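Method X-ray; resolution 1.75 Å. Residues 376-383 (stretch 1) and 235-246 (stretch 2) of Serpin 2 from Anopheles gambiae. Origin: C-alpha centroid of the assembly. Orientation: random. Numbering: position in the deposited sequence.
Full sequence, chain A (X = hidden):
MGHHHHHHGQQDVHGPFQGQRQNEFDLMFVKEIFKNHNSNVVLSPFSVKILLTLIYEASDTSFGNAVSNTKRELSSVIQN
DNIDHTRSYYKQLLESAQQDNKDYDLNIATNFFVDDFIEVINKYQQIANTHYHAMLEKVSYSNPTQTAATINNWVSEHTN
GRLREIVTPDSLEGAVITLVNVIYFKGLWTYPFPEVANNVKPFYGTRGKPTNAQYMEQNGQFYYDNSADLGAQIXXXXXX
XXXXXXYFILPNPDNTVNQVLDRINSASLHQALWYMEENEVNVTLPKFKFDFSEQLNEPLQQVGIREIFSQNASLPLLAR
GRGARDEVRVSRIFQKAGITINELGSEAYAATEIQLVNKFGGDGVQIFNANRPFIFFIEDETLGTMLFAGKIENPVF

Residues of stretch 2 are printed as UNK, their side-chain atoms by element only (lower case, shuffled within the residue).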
ATOM      1  N   PHE A 376      -5.512   9.344  -1.260  1.00 19.21           N
ATOM      2  CA  PHE A 376      -5.737   8.912   0.105  1.00 15.21           C
ATOM      3  C   PHE A 376      -4.609   7.973   0.532  1.00 17.78           C
ATOM      4  O   PHE A 376      -3.888   7.418  -0.319  1.00 19.03           O
ATOM      5  CB  PHE A 376      -7.087   8.212   0.249  1.00 15.38           C
ATOM      6  CG  PHE A 376      -7.199   6.933  -0.544  1.00 15.89           C
ATOM      7  CD1 PHE A 376      -7.721   6.936  -1.849  1.00 16.81           C
ATOM      8  CD2 PHE A 376      -6.812   5.715   0.015  1.00 16.83           C
ATOM      9  CE1 PHE A 376      -7.803   5.748  -2.589  1.00 17.55           C
ATOM     10  CE2 PHE A 376      -6.905   4.522  -0.724  1.00 18.92           C
ATOM     11  CZ  PHE A 376      -7.404   4.546  -2.026  1.00 18.68           C
ATOM     12  N   PHE A 377      -4.431   7.831   1.841  1.00 18.24           N
ATOM     13  CA  PHE A 377      -3.501   6.840   2.377  1.00 15.19           C
ATOM     14  C   PHE A 377      -3.937   6.414   3.774  1.00 15.66           C
ATOM     15  O   PHE A 377      -4.679   7.133   4.448  1.00 20.31           O
ATOM     16  CB  PHE A 377      -2.017   7.298   2.325  1.00 15.32           C
ATOM     17  CG  PHE A 377      -1.685   8.523   3.138  1.00 17.85           C
ATOM     18  CD1 PHE A 377      -1.795   9.794   2.593  1.00 18.97           C
ATOM     19  CD2 PHE A 377      -1.175   8.398   4.435  1.00 20.63           C
ATOM     20  CE1 PHE A 377      -1.436  10.925   3.345  1.00 21.27           C
ATOM     21  CE2 PHE A 377      -0.832   9.544   5.185  1.00 18.25           C
ATOM     22  CZ  PHE A 377      -0.965  10.790   4.622  1.00 19.55           C
ATOM     23  N   ILE A 378      -3.555   5.203   4.164  1.00 17.98           N
ATOM     24  CA  ILE A 378      -3.837   4.730   5.507  1.00 17.39           C
ATOM     25  C   ILE A 378      -2.504   4.583   6.200  1.00 21.32           C
ATOM     26  O   ILE A 378      -1.596   3.961   5.643  1.00 17.00           O
ATOM     27  CB  ILE A 378      -4.551   3.383   5.477  1.00 17.13           C
ATOM     28  CG1 ILE A 378      -5.938   3.567   4.817  1.00 17.31           C
ATOM     29  CG2 ILE A 378      -4.728   2.850   6.927  1.00 20.95           C
ATOM     30  CD1 ILE A 378      -6.683   2.276   4.675  1.00 21.55           C
ATOM     31  N   GLU A 379      -2.389   5.137   7.400  1.00 17.09           N
ATOM     32  CA  GLU A 379      -1.111   5.109   8.117  1.00 17.06           C
ATOM     33  C   GLU A 379      -1.279   4.513   9.509  1.00 20.41           C
ATOM     34  O   GLU A 379      -2.328   4.656  10.120  1.00 20.71           O
ATOM     35  CB  GLU A 379      -0.596   6.547   8.172  1.00 22.20           C
ATOM     36  CG  GLU A 379       0.289   6.957   9.304  1.00 30.47           C
ATOM     37  CD  GLU A 379       0.638   8.421   9.159  1.00 30.90           C
ATOM     38  OE1 GLU A 379       1.128   8.791   8.078  1.00 23.67           O
ATOM     39  OE2 GLU A 379       0.377   9.206  10.093  1.00 32.03           O
ATOM     40  N   ASP A 380      -0.245   3.807   9.962  1.00 18.36           N
ATOM     41  CA  ASP A 380      -0.072   3.418  11.362  1.00 19.77           C
ATOM     42  C   ASP A 380       0.418   4.675  12.091  1.00 23.56           C
ATOM     43  O   ASP A 380       1.525   5.130  11.867  1.00 24.69           O
ATOM     44  CB  ASP A 380       0.959   2.273  11.441  1.00 22.99           C
ATOM     45  CG  ASP A 380       1.232   1.815  12.873  1.00 27.58           C
ATOM     46  OD1 ASP A 380       1.013   2.602  13.820  1.00 29.47           O
ATOM     47  OD2 ASP A 380       1.655   0.647  13.048  1.00 23.53           O
ATOM     48  N   GLU A 381      -0.441   5.279  12.907  1.00 20.90           N
ATOM     49  CA  GLU A 381      -0.133   6.583  13.477  1.00 20.06           C
ATOM     50  C   GLU A 381       0.820   6.478  14.657  1.00 25.32           C
ATOM     51  O   GLU A 381       1.214   7.494  15.204  1.00 28.23           O
ATOM     52  CB  GLU A 381      -1.403   7.281  13.917  1.00 22.54           C
ATOM     53  CG  GLU A 381      -2.364   7.483  12.746  1.00 22.49           C
ATOM     54  CD  GLU A 381      -3.433   8.464  13.097  1.00 28.70           C
ATOM     55  OE1 GLU A 381      -3.386   9.583  12.551  1.00 27.84           O
ATOM     56  OE2 GLU A 381      -4.278   8.123  13.950  1.00 26.92           O
ATOM     57  N   THR A 382       1.163   5.259  15.059  1.00 23.45           N
ATOM     58  CA  THR A 382       2.137   5.099  16.155  1.00 27.66           C
ATOM     59  C   THR A 382       3.563   5.087  15.623  1.00 30.38           C
ATOM     60  O   THR A 382       4.505   5.446  16.349  1.00 30.15           O
ATOM     61  CB  THR A 382       1.921   3.831  17.013  1.00 30.55           C
ATOM     62  OG1 THR A 382       2.249   2.660  16.260  1.00 33.01           O
ATOM     63  CG2 THR A 382       0.497   3.744  17.549  1.00 32.26           C
ATOM     64  N   LEU A 383       3.724   4.724  14.353  1.00 22.38           N
ATOM     65  CA  LEU A 383       5.048   4.558  13.775  1.00 23.58           C
ATOM     66  C   LEU A 383       5.283   5.265  12.454  1.00 25.09           C
ATOM     67  O   LEU A 383       6.430   5.303  11.975  1.00 28.44           O
ATOM     68  CB  LEU A 383       5.346   3.069  13.606  1.00 26.27           C
ATOM     69  CG  LEU A 383       5.484   2.315  14.938  1.00 30.84           C
ATOM     70  CD1 LEU A 383       5.475   0.812  14.714  1.00 31.58           C
ATOM     71  CD2 LEU A 383       6.739   2.738  15.664  1.00 34.40           C
ATOM     72  N   UNK A 235      -7.506  15.955   5.120  1.00 18.88           N
ATOM     73  CA  UNK A 235      -8.454  15.519   6.157  1.00 18.43           C
ATOM     74  C   UNK A 235      -8.034  14.176   6.734  1.00 24.25           C
ATOM     75  O   UNK A 235      -7.588  13.300   5.999  1.00 23.17           O
ATOM     76  c   UNK A 235     -11.481  15.718   7.479  1.00 23.85           C
ATOM     77  c   UNK A 235      -9.864  15.376   5.535  1.00 19.70           C
ATOM     78  c   UNK A 235     -12.124  14.238   5.564  1.00 21.68           C
ATOM     79  c   UNK A 235     -10.939  14.727   6.412  1.00 20.67           C
ATOM     80  N   UNK A 236      -8.234  13.997   8.037  1.00 20.29           N
ATOM     81  CA  UNK A 236      -7.943  12.727   8.701  1.00 18.96           C
ATOM     82  C   UNK A 236      -9.221  12.118   9.259  1.00 24.21           C
ATOM     83  O   UNK A 236      -9.891  12.760  10.075  1.00 21.64           O
ATOM     84  c   UNK A 236      -5.860  12.205  12.010  1.00 20.92           C
ATOM     85  c   UNK A 236      -6.423  10.928  14.042  1.00 25.71           C
ATOM     86  c   UNK A 236      -6.741  11.763  10.791  1.00 17.68           C
ATOM     87  n   UNK A 236      -6.108   9.969  14.913  1.00 26.72           N
ATOM     88  c   UNK A 236      -6.957  12.984   9.875  1.00 18.91           C
ATOM     89  n   UNK A 236      -5.643  11.152  12.997  1.00 22.26           N
ATOM     90  n   UNK A 236      -7.491  11.691  14.249  1.00 23.97           N
ATOM     91  N   UNK A 237      -9.545  10.887   8.838  1.00 20.58           N
ATOM     92  CA  UNK A 237     -10.619  10.097   9.450  1.00 22.07           C
ATOM     93  C   UNK A 237     -10.004   8.879  10.128  1.00 22.36           C
ATOM     94  O   UNK A 237      -9.487   7.984   9.444  1.00 21.81           O
ATOM     95  c   UNK A 237     -11.633   9.598   8.400  1.00 18.57           C
ATOM     96  c   UNK A 237     -12.899  11.807   8.524  1.00 23.98           C
ATOM     97  c   UNK A 237     -13.424  10.047   6.701  1.00 19.29           C
ATOM     98  c   UNK A 237     -12.322  10.706   7.603  1.00 20.69           C
ATOM     99  N   UNK A 238     -10.043   8.845  11.457  1.00 19.15           N
ATOM    100  CA  UNK A 238      -9.453   7.749  12.227  1.00 22.23           C
ATOM    101  C   UNK A 238     -10.312   6.487  12.208  1.00 23.41           C
ATOM    102  O   UNK A 238     -11.531   6.587  12.123  1.00 23.56           O
ATOM    103  c   UNK A 238      -9.420   8.315  13.646  1.00 24.07           C
ATOM    104  c   UNK A 238     -10.505   9.942  12.334  1.00 27.32           C
ATOM    105  c   UNK A 238     -10.563   9.307  13.672  1.00 27.23           C
ATOM    106  N   UNK A 239      -9.672   5.323  12.297  1.00 21.80           N
ATOM    107  CA  UNK A 239     -10.381   4.076  12.551  1.00 19.58           C
ATOM    108  C   UNK A 239     -10.312   3.701  14.031  1.00 23.86           C
ATOM    109  O   UNK A 239      -9.369   4.082  14.721  1.00 26.26           O
ATOM    110  o   UNK A 239     -10.170   3.223   6.088  1.00 22.24           O
ATOM    111  c   UNK A 239     -11.125   2.651   8.202  1.00 21.96           C
ATOM    112  c   UNK A 239     -10.075   3.162   7.465  1.00 20.26           C
ATOM    113  c   UNK A 239      -8.930   3.600   8.091  1.00 21.07           C
ATOM    114  c   UNK A 239      -9.746   2.934  11.744  1.00 19.52           C
ATOM    115  c   UNK A 239     -11.022   2.584   9.586  1.00 20.99           C
ATOM    116  c   UNK A 239      -9.877   3.038  10.243  1.00 18.98           C
ATOM    117  c   UNK A 239      -8.835   3.541   9.478  1.00 20.01           C
ATOM    118  N   UNK A 240     -11.268   2.911  14.515  1.00 25.38           N
ATOM    119  CA  UNK A 240     -11.219   2.421  15.892  1.00 29.09           C
ATOM    120  C   UNK A 240      -9.989   1.543  16.085  1.00 28.70           C
ATOM    121  O   UNK A 240      -9.584   0.824  15.176  1.00 25.66           O
ATOM    122  c   UNK A 240     -12.478   1.620  16.228  1.00 29.96           C
ATOM    123  c   UNK A 240     -13.758   2.441  16.104  1.00 34.53           C
ATOM    124  c   UNK A 240     -14.953   1.773  16.745  1.00 39.14           C
ATOM    125  n   UNK A 240     -16.135   2.612  16.542  1.00 57.89           N
ATOM    126  c   UNK A 240     -16.476   3.642  17.316  1.00 61.72           C
ATOM    127  n   UNK A 240     -17.566   4.352  17.032  1.00 48.92           N
ATOM    128  n   UNK A 240     -15.737   3.963  18.378  1.00 63.16           N
ATOM    129  N   UNK A 241      -9.396   1.618  17.269  1.00 29.05           N
ATOM    130  CA  UNK A 241      -8.224   0.819  17.581  1.00 28.57           C
ATOM    131  C   UNK A 241      -7.026   1.636  18.046  1.00 32.86           C
ATOM    132  O   UNK A 241      -6.007   1.066  18.447  1.00 36.56           O
ATOM    133  N   UNK A 242      -7.152   2.957  17.983  1.00 28.01           N
ATOM    134  CA  UNK A 242      -6.076   3.892  18.331  1.00 37.76           C
ATOM    135  C   UNK A 242      -4.785   3.607  17.603  1.00 37.54           C
ATOM    136  O   UNK A 242      -3.697   3.715  18.185  1.00 37.43           O
ATOM    137  c   UNK A 242      -5.800   3.881  19.837  1.00 41.05           C
ATOM    138  n   UNK A 242      -7.410   5.643  20.244  1.00 60.62           N
ATOM    139  o   UNK A 242      -7.417   3.838  21.589  1.00 61.29           O
ATOM    140  c   UNK A 242      -6.943   4.456  20.637  1.00 55.58           C
ATOM    141  N   UNK A 243      -4.885   3.235  16.337  1.00 31.07           N
ATOM    142  CA  UNK A 243      -3.681   2.932  15.577  1.00 24.78           C
ATOM    143  C   UNK A 243      -3.697   3.454  14.155  1.00 30.21           C
ATOM    144  O   UNK A 243      -2.695   4.011  13.697  1.00 25.14           O
ATOM    145  c   UNK A 243      -1.484  -0.098  15.151  1.00 44.83           C
ATOM    146  c   UNK A 243      -3.415   1.437  15.537  1.00 32.28           C
ATOM    147  n   UNK A 243      -0.372  -1.084  17.081  1.00 50.60           N
ATOM    148  c   UNK A 243      -0.816   0.185  16.476  1.00 38.37           C
ATOM    149  c   UNK A 243      -2.247   1.102  14.644  1.00 38.67           C
ATOM    150  N   UNK A 244      -4.810   3.254  13.451  1.00 22.93           N
ATOM    151  CA  UNK A 244      -4.862   3.533  12.027  1.00 21.24           C
ATOM    152  C   UNK A 244      -5.762   4.730  11.732  1.00 26.96           C
ATOM    153  O   UNK A 244      -6.743   4.980  12.444  1.00 22.88           O
ATOM    154  c   UNK A 244      -4.618   1.039  11.395  1.00 28.36           C
ATOM    155  c   UNK A 244      -3.205   1.245  10.876  1.00 26.56           C
ATOM    156  c   UNK A 244      -5.332  -0.035  10.611  1.00 25.40           C
ATOM    157  c   UNK A 244      -5.429   2.332  11.261  1.00 19.07           C
ATOM    158  N   UNK A 245      -5.423   5.464  10.677  1.00 18.62           N
ATOM    159  CA  UNK A 245      -6.316   6.531  10.178  1.00 19.15           C
ATOM    160  C   UNK A 245      -6.197   6.642   8.673  1.00 21.58           C
ATOM    161  O   UNK A 245      -5.175   6.280   8.131  1.00 20.08           O
ATOM    162  c   UNK A 245      -5.929   7.872  10.850  1.00 22.69           C
ATOM    163  N   UNK A 246      -7.249   7.087   7.977  1.00 18.19           N
ATOM    164  CA  UNK A 246      -7.134   7.352   6.550  1.00 16.73           C
ATOM    165  C   UNK A 246      -7.015   8.843   6.347  1.00 19.37           C
ATOM    166  O   UNK A 246      -7.823   9.617   6.860  1.00 20.79           O
ATOM    167  c   UNK A 246      -8.185   7.105   4.230  1.00 18.93           C
ATOM    168  s   UNK A 246      -9.459   6.284   3.184  1.00 22.07           S
ATOM    169  c   UNK A 246      -8.331   6.820   5.738  1.00 17.96           C
ATOM    170  c   UNK A 246      -8.861   4.603   3.053  1.00 20.18           C
TER

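Position 235 carries four carbons forked at the second and reaches nothing on stretch 1: Leu235. Position 236 has three carbons, a nitrogen, then a carbon bearing two more nitrogens, a guanidinium meeting the carboxylate of Glu381: Arg236. Its chain is extended, and it makes paired hydrogen bonds, Arg236 NE to Glu381 OE1 and Arg236 NH2 to Glu381 OE2, each 2.8 Å, a salt bridge lying near the guanidinium plane. Position 237 repeats the four forked carbons, again out of reach: Leu237. At 238 three carbons close a ring onto the backbone nitrogen, without contact here: Pro238.

Position 239 shows one carbon, then a six-carbon ring bearing an oxygen, close to Ile378: Tyr239. Its OH lies 3.9 Å from CD1 of Ile378 and is hydrogen-bonded elsewhere in the structure. Position 240 has another guanidinium on three carbons, out of reach of stretch 1: Arg240. Position 241 has no side-chain atoms and is Gly241; with phi 125° and psi -6°, a CB would jam against the preceding carbonyl, so the turn itself calls for glycine.

Position 242 has two carbons, the second carrying one oxygen and one nitrogen, and this side chain touches nothing on stretch 1: Asn242, exposed, with a left-handed backbone (phi 53°, psi 39°). Position 243 is four carbons in a row ending in nitrogen, packed against Asp380 and Thr382: Lys243. Its CE lies 3.9 Å from Thr382 CG2, while NZ is bonded elsewhere.

Position 244 offers four carbons forked at the second, packed against Asp380: Leu244, whose CD2 lies 3.8 Å from Asp380 CA. Position 245 has a single carbon against Glu381: Ala245, its CB 3.4 Å from Glu381 CD. Position 246 is unbranched, two carbons, sulfur and a carbon, reaching Phe376 and Ile378: Met246. Its CE approaches CG1 of Ile378 at 3.6 Å and CD2 of Phe376 at 3.8 Å.

The contact is an antiparallel strand pairing carried past its end. Glu379 N bonds to Ala245 O at 3.1 Å and Ala245 N to Glu379 O at 3.2 Å; beyond the strand, Glu381 N still reaches Lys243 O at 2.7 Å. Ile378 and Met246 share one face with Asp380 and Leu244, a largely apolar layer; Glu379 and Ala245 point to the other. The small methyl of Ala245 lies against the Glu381 carboxylate as it engages Arg236. Asp380 OD1, accepting from Thr382 N (2.9 Å) and Thr382 OG1 (2.7 Å), braces the turn. The rule: backbone for register, apolar packing for one face, a buried ion pair beside a small residue.

Stretch 2 235-246: LRLPYRGNKLAM
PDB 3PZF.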